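Phosphoserine aminotransferase (PDB 2C0R) catalyses the reversible, pyridoxal phosphate-dependent transamination that converts 3-phosphohydroxypyruvate to phosphoserine in serine biosynthesis, and acts likewise on phosphohydroxythreonine in pyridoxine biosynthesis. Local coordinates at residues V50-E53 with A54-R57; P241-G244 with I245-N249; L274-D277 with A278-Q281. The protein carries 1 engineered substitution. All blocks are in the same frame, centred on the assembly; numbering follows the deposited sequence.

Contact 1. Residues V50-E53 with A54-R57; sequences VHNE and AQAR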
ATOM      1  N   VAL A  50       2.694  -3.665  17.200  1.00 11.05           N
ATOM      2  CA  VAL A  50       2.297  -2.386  16.649  1.00 11.29           C
ATOM      3  C   VAL A  50       0.996  -2.553  15.865  1.00 10.63           C
ATOM      4  O   VAL A  50       0.042  -1.776  15.972  1.00 11.58           O
ATOM      5  CB  VAL A  50       3.400  -1.818  15.721  1.00 12.84           C
ATOM      6  CG1 VAL A  50       2.905  -0.668  14.878  1.00 16.33           C
ATOM      7  CG2 VAL A  50       4.618  -1.437  16.575  1.00 15.10           C
ATOM      8  N   HIS A  51       0.990  -3.618  15.054  1.00 11.55           N
ATOM      9  CA  HIS A  51      -0.188  -3.909  14.202  1.00 11.75           C
ATOM     10  C   HIS A  51      -1.451  -4.093  15.006  1.00 10.97           C
ATOM     11  O   HIS A  51      -2.538  -3.607  14.643  1.00 11.99           O
ATOM     12  CB  HIS A  51       0.189  -5.190  13.433  1.00 11.85           C
ATOM     13  CG  HIS A  51      -0.758  -5.616  12.364  1.00 11.66           C
ATOM     14  ND1 HIS A  51      -0.699  -5.102  11.077  1.00 10.83           N
ATOM     15  CD2 HIS A  51      -1.745  -6.537  12.414  1.00 11.08           C
ATOM     16  CE1 HIS A  51      -1.662  -5.725  10.381  1.00 10.79           C
ATOM     17  NE2 HIS A  51      -2.311  -6.589  11.162  1.00 11.20           N
ATOM     18  N   ASN A  52      -1.325  -4.838  16.126  1.00 10.97           N
ATOM     19  CA  ASN A  52      -2.462  -5.072  17.005  1.00 10.90           C
ATOM     20  C   ASN A  52      -2.795  -3.870  17.873  1.00 11.49           C
ATOM     21  O   ASN A  52      -3.978  -3.601  18.128  1.00 12.57           O
ATOM     22  CB  ASN A  52      -2.182  -6.296  17.859  1.00 10.76           C
ATOM     23  CG  ASN A  52      -2.235  -7.561  17.050  1.00 11.85           C
ATOM     24  OD1 ASN A  52      -1.364  -8.466  17.149  1.00 15.61           O
ATOM     25  ND2 ASN A  52      -3.228  -7.626  16.215  1.00 13.05           N
ATOM     26  N   GLU A  53      -1.823  -3.117  18.311  1.00 13.43           N
ATOM     27  CA  GLU A  53      -2.049  -1.926  19.122  1.00 13.40           C
ATOM     28  C   GLU A  53      -2.828  -0.881  18.332  1.00 11.76           C
ATOM     29  O   GLU A  53      -3.686  -0.203  18.883  1.00 12.64           O
ATOM     30  CB  GLU A  53      -0.704  -1.345  19.608  1.00 16.18           C
ATOM     31  CG  GLU A  53      -0.783  -0.102  20.483  1.00 22.70           C
ATOM     32  CD  GLU A  53       0.560   0.602  20.603  1.00 25.04           C
ATOM     33  OE1 GLU A  53       1.603  -0.023  20.419  1.00 24.50           O
ATOM     34  OE2 GLU A  53       0.613   1.824  20.815  1.00 42.61           O
ATOM     35  N   ALA A  54      -2.504  -0.777  17.047  1.00 12.30           N
ATOM     36  CA  ALA A  54      -3.193   0.236  16.244  1.00 13.00           C
ATOM     37  C   ALA A  54      -4.692  -0.070  16.226  1.00 12.41           C
ATOM     38  O   ALA A  54      -5.490   0.844  16.317  1.00 12.56           O
ATOM     39  CB  ALA A  54      -2.622   0.270  14.834  1.00 14.30           C
ATOM     40  N   GLN A  55      -5.039  -1.364  16.061  1.00 12.17           N
ATOM     41  CA  GLN A  55      -6.439  -1.721  16.050  1.00 12.22           C
ATOM     42  C   GLN A  55      -7.120  -1.412  17.383  1.00 12.40           C
ATOM     43  O   GLN A  55      -8.182  -0.826  17.418  1.00 12.80           O
ATOM     44  CB  GLN A  55      -6.549  -3.206  15.737  1.00 12.57           C
ATOM     45  CG  GLN A  55      -5.996  -3.596  14.393  1.00 12.59           C
ATOM     46  CD  GLN A  55      -6.024  -5.128  14.299  1.00 15.27           C
ATOM     47  OE1 GLN A  55      -7.043  -5.778  14.618  1.00 13.64           O
ATOM     48  NE2 GLN A  55      -4.917  -5.673  13.862  1.00 13.10           N
ATOM     49  N   ALA A  56      -6.490  -1.795  18.494  1.00 13.03           N
ATOM     50  CA  ALA A  56      -7.006  -1.536  19.814  1.00 13.09           C
ATOM     51  C   ALA A  56      -7.123  -0.042  20.096  1.00 12.85           C
ATOM     52  O   ALA A  56      -8.109   0.396  20.696  1.00 13.85           O
ATOM     53  CB  ALA A  56      -6.114  -2.139  20.907  1.00 15.88           C
ATOM     54  N   ARG A  57      -6.143   0.744  19.688  1.00 11.93           N
ATOM     55  CA  ARG A  57      -6.287   2.187  19.968  1.00 11.52           C
ATOM     56  C   ARG A  57      -7.385   2.824  19.151  1.00 12.31           C
ATOM     57  O   ARG A  57      -8.074   3.729  19.613  1.00 13.07           O
ATOM     58  CB  ARG A  57      -4.967   2.852  19.553  1.00 10.84           C
ATOM     59  CG  ARG A  57      -3.851   2.608  20.499  1.00 11.87           C
ATOM     60  CD  ARG A  57      -2.621   3.405  20.094  1.00 17.04           C
ATOM     61  NE  ARG A  57      -1.482   3.187  20.952  1.00 24.27           N
ATOM     62  CZ  ARG A  57      -1.379   3.155  22.256  1.00 30.05           C
ATOM     63  NH1 ARG A  57      -2.440   3.303  23.038  1.00 45.51           N
ATOM     64  NH2 ARG A  57      -0.219   2.962  22.856  1.00 57.50           N
TER
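Glu53 and Arg57 stand one helical turn apart on helix 45-61 and form an i to i+4 salt bridge. The guanidinium uses its NE and NH2 side, and CG of Glu53 lies over one of its faces, 3.4 Å from Arg57 NE. Glu53 OE2 is less surely placed, and its bonds to the arginine are best read as an ion pair without fine detail.

A polar side-chain bond serves the other flank. Gln55 NE2 donates to His51 O over 3.2 Å, arriving from above the carbonyl plane, 53° out of it. Gln55 CG lies beside its own backbone N (chi1 -61°), which turns the extended chain back along the helix. The same amide reaches Asn234 and Lys69, while the His51 ring bonds Asn234 O and Tyr47 OH.

Backbone bonds complete the turn: Ala54 N to Val50 O at 2.9 Å and Arg57 N to Glu53 O at 2.8 Å. Ala54, small and buried, lets the helix pack against Phe72 of strand 68-73 and Asn249 of helix 242-257.

The chemistry implies two differently anchored flanks: charges paired along one, and on the other amide and imidazole groups hydrogen-bonded to Asn234, Tyr47 and Lys69 of the same chain.

Contact 2. Residues P241-G244 with I245-N249; sequences PSFG and IYMVN
Met247 lies along the ring of Phe243 one turn earlier in helix 242-257, its CG over one face in a CH-pi contact, 4.1 Å from the ring centroid. Its sulfur follows obliquely, SD standing 3.8 Å from Phe243 CZ, a Met-aromatic contact. Bends at chi2 (-57°) and chi3 keep the flexible thioether close to the ring. Tyr246 runs beside the same phenylalanine, CD2 meeting Phe243 CE1 at 3.7 Å, with ring planes 34° apart in an oblique pairing. On another flank Pro241, the N-cap residue, touches Ile245 through CD and CD1 at 3.9 Å; its rigid ring suits the start of a helix, where a backbone N has no preceding-turn carbonyl to bond.

Behind these side chains Ile245 N bonds Pro241 O at 2.9 Å and Val248 N bonds Gly244 O at 2.8 Å, fixing the spacing of the turns. Further out, the Tyr246 hydroxyl is hydrogen-bonded to Glu26, and helix 17-25 covers Met247. Phe243 meets Phe243 of the second subunit, ring to ring, and packs on Phe27 of that subunit.

Replacing Phe243 by an alanine would probably leave Met247 CG and SD and the Tyr246 ring without the ring they rest against, and open a gap at the subunit interface.

Such chemistry, apolar and largely aromatic with one thioether, suits a buried homodimer contact, the one polar atom of the tyrosine side chain being satisfied by a glutamate.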
ATOM      1  N   PRO A 241       1.127  -3.126   4.799  1.00 12.58           N
ATOM      2  CA  PRO A 241       1.857  -1.846   4.697  1.00 11.28           C
ATOM      3  C   PRO A 241       2.387  -1.433   6.070  1.00 12.22           C
ATOM      4  O   PRO A 241       1.799  -0.593   6.751  1.00 12.71           O
ATOM      5  CB  PRO A 241       0.790  -0.902   4.136  1.00 12.93           C
ATOM      6  CG  PRO A 241      -0.498  -1.459   4.656  1.00 12.30           C
ATOM      7  CD  PRO A 241      -0.345  -2.968   4.665  1.00 13.36           C
ATOM      8  N   SER A 242       3.482  -2.091   6.432  1.00 13.28           N
ATOM      9  CA  SER A 242       3.848  -2.089   7.847  1.00 14.22           C
ATOM     10  C   SER A 242       4.264  -0.687   8.294  1.00 14.24           C
ATOM     11  O   SER A 242       3.896  -0.299   9.400  1.00 13.43           O
ATOM     12  CB  SER A 242       4.900  -3.147   8.159  1.00 17.82           C
ATOM     13  OG  SER A 242       5.911  -3.117   7.216  1.00 25.31           O
ATOM     14  N   PHE A 243       4.964   0.089   7.500  1.00 13.59           N
ATOM     15  CA  PHE A 243       5.346   1.443   7.958  1.00 13.02           C
ATOM     16  C   PHE A 243       4.107   2.315   8.055  1.00 13.49           C
ATOM     17  O   PHE A 243       3.996   3.108   8.973  1.00 12.81           O
ATOM     18  CB  PHE A 243       6.399   2.085   7.061  1.00 15.76           C
ATOM     19  CG  PHE A 243       6.943   3.376   7.636  1.00 14.69           C
ATOM     20  CD1 PHE A 243       7.782   3.334   8.744  1.00 18.20           C
ATOM     21  CD2 PHE A 243       6.631   4.603   7.080  1.00 16.57           C
ATOM     22  CE1 PHE A 243       8.336   4.418   9.328  1.00 19.80           C
ATOM     23  CE2 PHE A 243       7.176   5.710   7.715  1.00 17.22           C
ATOM     24  CZ  PHE A 243       7.970   5.653   8.831  1.00 17.46           C
ATOM     25  N   GLY A 244       3.187   2.151   7.101  1.00 12.13           N
ATOM     26  CA  GLY A 244       1.958   2.943   7.192  1.00 12.14           C
ATOM     27  C   GLY A 244       1.179   2.626   8.456  1.00 10.16           C
ATOM     28  O   GLY A 244       0.598   3.511   9.084  1.00 10.95           O
ATOM     29  N   ILE A 245       1.085   1.326   8.821  1.00 11.14           N
ATOM     30  CA  ILE A 245       0.345   0.965   9.995  1.00 10.03           C
ATOM     31  C   ILE A 245       1.038   1.447  11.263  1.00 10.85           C
ATOM     32  O   ILE A 245       0.374   1.914  12.177  1.00 11.82           O
ATOM     33  CB  ILE A 245       0.102  -0.553  10.018  1.00 10.12           C
ATOM     34  CG1 ILE A 245      -0.861  -0.902   8.874  1.00 10.34           C
ATOM     35  CG2 ILE A 245      -0.417  -1.040  11.344  1.00 11.45           C
ATOM     36  CD1 ILE A 245      -0.841  -2.388   8.510  1.00 11.98           C
ATOM     37  N   TYR A 246       2.376   1.362  11.310  1.00  9.94           N
ATOM     38  CA  TYR A 246       3.137   1.959  12.380  1.00 10.62           C
ATOM     39  C   TYR A 246       2.824   3.454  12.523  1.00 10.49           C
ATOM     40  O   TYR A 246       2.661   3.980  13.635  1.00 13.03           O
ATOM     41  CB  TYR A 246       4.634   1.732  12.099  1.00 12.92           C
ATOM     42  CG  TYR A 246       5.539   2.712  12.805  1.00 12.21           C
ATOM     43  CD1 TYR A 246       5.906   2.554  14.148  1.00 12.73           C
ATOM     44  CD2 TYR A 246       6.060   3.809  12.116  1.00 13.67           C
ATOM     45  CE1 TYR A 246       6.726   3.451  14.758  1.00 11.88           C
ATOM     46  CE2 TYR A 246       6.882   4.721  12.724  1.00 12.09           C
ATOM     47  CZ  TYR A 246       7.209   4.530  14.050  1.00 12.93           C
ATOM     48  OH  TYR A 246       8.038   5.451  14.625  1.00 14.33           O
ATOM     49  N   MET A 247       2.723   4.154  11.401  1.00 11.28           N
ATOM     50  CA  MET A 247       2.447   5.603  11.460  1.00 11.58           C
ATOM     51  C   MET A 247       1.009   5.873  11.857  1.00 10.97           C
ATOM     52  O   MET A 247       0.760   6.812  12.633  1.00 12.01           O
ATOM     53  CB  MET A 247       2.700   6.242  10.107  1.00 12.12           C
ATOM     54  CG  MET A 247       4.126   6.429   9.635  1.00 13.01           C
ATOM     55  SD  MET A 247       5.146   7.408  10.772  1.00 15.08           S
ATOM     56  CE  MET A 247       4.583   9.074  10.427  1.00 19.83           C
ATOM     57  N   VAL A 248       0.056   5.076  11.393  1.00 10.99           N
ATOM     58  CA  VAL A 248      -1.312   5.171  11.923  1.00 10.90           C
ATOM     59  C   VAL A 248      -1.309   5.014  13.435  1.00 10.91           C
ATOM     60  O   VAL A 248      -1.952   5.786  14.174  1.00 11.55           O
ATOM     61  CB  VAL A 248      -2.231   4.127  11.246  1.00 10.99           C
ATOM     62  CG1 VAL A 248      -3.595   4.050  11.939  1.00 13.35           C
ATOM     63  CG2 VAL A 248      -2.405   4.471   9.765  1.00 12.69           C
ATOM     64  N   ASN A 249      -0.558   4.021  13.924  1.00 11.39           N
ATOM     65  CA  ASN A 249      -0.498   3.844  15.397  1.00 12.53           C
ATOM     66  C   ASN A 249      -0.046   5.115  16.089  1.00 12.14           C
ATOM     67  O   ASN A 249      -0.633   5.549  17.079  1.00 11.95           O
ATOM     68  CB  ASN A 249       0.402   2.646  15.702  1.00 12.93           C
ATOM     69  CG  ASN A 249       0.220   2.155  17.133  1.00 13.35           C
ATOM     70  OD1 ASN A 249      -0.881   2.026  17.670  1.00 12.99           O
ATOM     71  ND2 ASN A 249       1.355   1.851  17.734  1.00 15.31           N
TER

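Contact 3. Residues L274-D277 with A278-Q281; sequences LIYD and AIDQ
Tyr276 and Ile279 lie side by side and point the same way on the last turns of helix 260-280, at the C-terminal end of an alpha-helix in this class-V, fold-type-I aminotransferase; the helix gives out at Gln281. The tyrosine ring offers CD2 to Ile279 CD1 at 4.2 Å, an oblique approach neither flat over the face nor square to the edge. That same methyl also meets Ile275, whose CG2 is 4.2 Å from Ile279 CD1, but here the two isoleucines cross at a slant. One methyl thus touches both an aromatic and a branched aliphatic neighbour. Ile279 can do this because its CG1 is anti to the carbonyl carbon (chi1 -63°), sending the extended arm back towards the preceding turn. Branched and aromatic residues suit this buried flank, which packs on Ile300 of strand 299-303, while Tyr276 OH bonds Ser296 O.

The solvent-facing flank is polar. Asp277 and Gln281 cross one another with carboxylate and amide planes only 4° apart, yet it is the aliphatic part of the glutamine that draws near. The Asp280 carboxylate passes the Tyr276 carbonyl without bonding it, both being acceptors, and pairs with Arg295 in a salt bridge. An aspartate suits this exposed place, since it can pair with a cation beyond the helix.

Along the backbone, Ile279 N bonds Ile275 O at 3.1 Å and Asp280 N bonds Tyr276 O at 2.8 Å. The series fades at its end: Gln281 N to Asp277 O, at 2.9 Å, is a weak bond with an N-H...O angle of 127°, as phi and psi leave helical values. The bend at chi2 carries the glutamine amide elsewhere, but the first torsion has already set Gln281 CG 3.3 Å from Asp277 OD2.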
ATOM      1  N   LEU A 274     -13.278  29.751  11.974  1.00 14.55           N
ATOM      2  CA  LEU A 274     -12.525  30.958  11.594  1.00 13.83           C
ATOM      3  C   LEU A 274     -12.556  31.202  10.103  1.00 13.77           C
ATOM      4  O   LEU A 274     -12.706  32.319   9.594  1.00 13.97           O
ATOM      5  CB  LEU A 274     -11.092  30.733  12.094  1.00 13.81           C
ATOM      6  CG  LEU A 274     -10.240  32.007  11.999  1.00 17.55           C
ATOM      7  CD1 LEU A 274     -10.572  32.937  13.161  1.00 20.21           C
ATOM      8  CD2 LEU A 274      -8.780  31.612  11.999  1.00 19.63           C
ATOM      9  N   ILE A 275     -12.432  30.110   9.339  1.00 13.31           N
ATOM     10  CA  ILE A 275     -12.351  30.270   7.902  1.00 12.76           C
ATOM     11  C   ILE A 275     -13.722  30.532   7.315  1.00 12.45           C
ATOM     12  O   ILE A 275     -13.881  31.384   6.429  1.00 12.79           O
ATOM     13  CB  ILE A 275     -11.708  29.025   7.294  1.00 13.47           C
ATOM     14  CG1 ILE A 275     -10.255  28.879   7.756  1.00 12.86           C
ATOM     15  CG2 ILE A 275     -11.827  29.099   5.792  1.00 13.45           C
ATOM     16  CD1 ILE A 275      -9.715  27.450   7.567  1.00 13.42           C
ATOM     17  N   TYR A 276     -14.791  29.852   7.789  1.00 12.75           N
ATOM     18  CA  TYR A 276     -16.124  30.162   7.284  1.00 13.38           C
ATOM     19  C   TYR A 276     -16.481  31.598   7.639  1.00 13.91           C
ATOM     20  O   TYR A 276     -17.151  32.228   6.818  1.00 13.88           O
ATOM     21  CB  TYR A 276     -17.172  29.208   7.848  1.00 14.59           C
ATOM     22  CG  TYR A 276     -17.176  27.853   7.122  1.00 13.43           C
ATOM     23  CD1 TYR A 276     -16.939  26.689   7.858  1.00 13.81           C
ATOM     24  CD2 TYR A 276     -17.435  27.791   5.760  1.00 13.43           C
ATOM     25  CE1 TYR A 276     -16.952  25.468   7.162  1.00 13.79           C
ATOM     26  CE2 TYR A 276     -17.454  26.591   5.077  1.00 13.23           C
ATOM     27  CZ  TYR A 276     -17.214  25.427   5.815  1.00 13.26           C
ATOM     28  OH  TYR A 276     -17.221  24.234   5.144  1.00 14.11           O
ATOM     29  N   ASP A 277     -16.059  32.072   8.804  1.00 14.49           N
ATOM     30  CA  ASP A 277     -16.355  33.483   9.137  1.00 16.04           C
ATOM     31  C   ASP A 277     -15.663  34.412   8.158  1.00 15.30           C
ATOM     32  O   ASP A 277     -16.215  35.448   7.816  1.00 16.84           O
ATOM     33  CB  ASP A 277     -15.876  33.819  10.550  1.00 18.91           C
ATOM     34  CG  ASP A 277     -15.915  35.324  10.771  1.00 19.25           C
ATOM     35  OD1 ASP A 277     -14.903  36.066  10.932  1.00 38.52           O
ATOM     36  OD2 ASP A 277     -17.072  35.801  10.782  1.00 33.39           O
ATOM     37  N   ALA A 278     -14.440  34.091   7.733  1.00 15.89           N
ATOM     38  CA  ALA A 278     -13.735  34.886   6.724  1.00 15.45           C
ATOM     39  C   ALA A 278     -14.469  34.932   5.399  1.00 15.70           C
ATOM     40  O   ALA A 278     -14.505  35.936   4.712  1.00 17.94           O
ATOM     41  CB  ALA A 278     -12.351  34.272   6.467  1.00 18.58           C
ATOM     42  N   ILE A 279     -15.073  33.816   4.992  1.00 14.43           N
ATOM     43  CA  ILE A 279     -15.903  33.787   3.768  1.00 14.92           C
ATOM     44  C   ILE A 279     -17.191  34.554   3.949  1.00 13.30           C
ATOM     45  O   ILE A 279     -17.586  35.349   3.101  1.00 15.39           O
ATOM     46  CB  ILE A 279     -16.209  32.313   3.388  1.00 15.19           C
ATOM     47  CG1 ILE A 279     -14.898  31.581   3.053  1.00 16.23           C
ATOM     48  CG2 ILE A 279     -17.239  32.264   2.282  1.00 15.64           C
ATOM     49  CD1 ILE A 279     -15.012  30.060   3.260  1.00 17.54           C
ATOM     50  N   ASP A 280     -17.851  34.335   5.093  1.00 14.69           N
ATOM     51  CA  ASP A 280     -19.171  34.920   5.354  1.00 14.06           C
ATOM     52  C   ASP A 280     -19.100  36.379   5.708  1.00 13.58           C
ATOM     53  O   ASP A 280     -20.137  37.049   5.759  1.00 15.89           O
ATOM     54  CB  ASP A 280     -19.877  34.158   6.479  1.00 14.02           C
ATOM     55  CG  ASP A 280     -20.263  32.757   6.040  1.00 14.35           C
ATOM     56  OD1 ASP A 280     -20.301  32.457   4.831  1.00 16.75           O
ATOM     57  OD2 ASP A 280     -20.555  31.979   6.951  1.00 15.86           O
ATOM     58  N   GLN A 281     -17.935  36.924   5.985  1.00 13.98           N
ATOM     59  CA  GLN A 281     -17.754  38.346   6.236  1.00 16.34           C
ATOM     60  C   GLN A 281     -16.703  38.813   5.234  1.00 15.11           C
ATOM     61  O   GLN A 281     -15.578  39.216   5.505  1.00 19.00           O
ATOM     62  CB  GLN A 281     -17.282  38.542   7.669  1.00 16.46           C
ATOM     63  CG  GLN A 281     -18.228  38.073   8.759  1.00 25.72           C
ATOM     64  CD  GLN A 281     -19.483  38.924   8.898  1.00 35.82           C
ATOM     65  OE1 GLN A 281     -20.611  38.425   8.853  1.00 59.52           O
ATOM     66  NE2 GLN A 281     -19.271  40.230   9.074  1.00 45.20           N
TER

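Overall arrangement
Contacts 1 and 2 are neighbours, with centres about 10 Å apart, and they join helix 45-61 to helix 242-257: Asn249 of the second packs on Ala54 and Arg57 of the first, and Val50 meets Tyr246. Contact 3 lies on the opposite side of the chain's centre, its nearest atoms about 23 Å from contact 2, although helix 260-280 directly follows helix 242-257. Contact 2 is the most buried, apolar and shared with the second subunit. Contact 1 is partly buried and mixes an ion pair with neutral polar bonds. Contact 3, at a helix end, divides between an apolar flank turned to a strand and a carboxylate-rich surface flank.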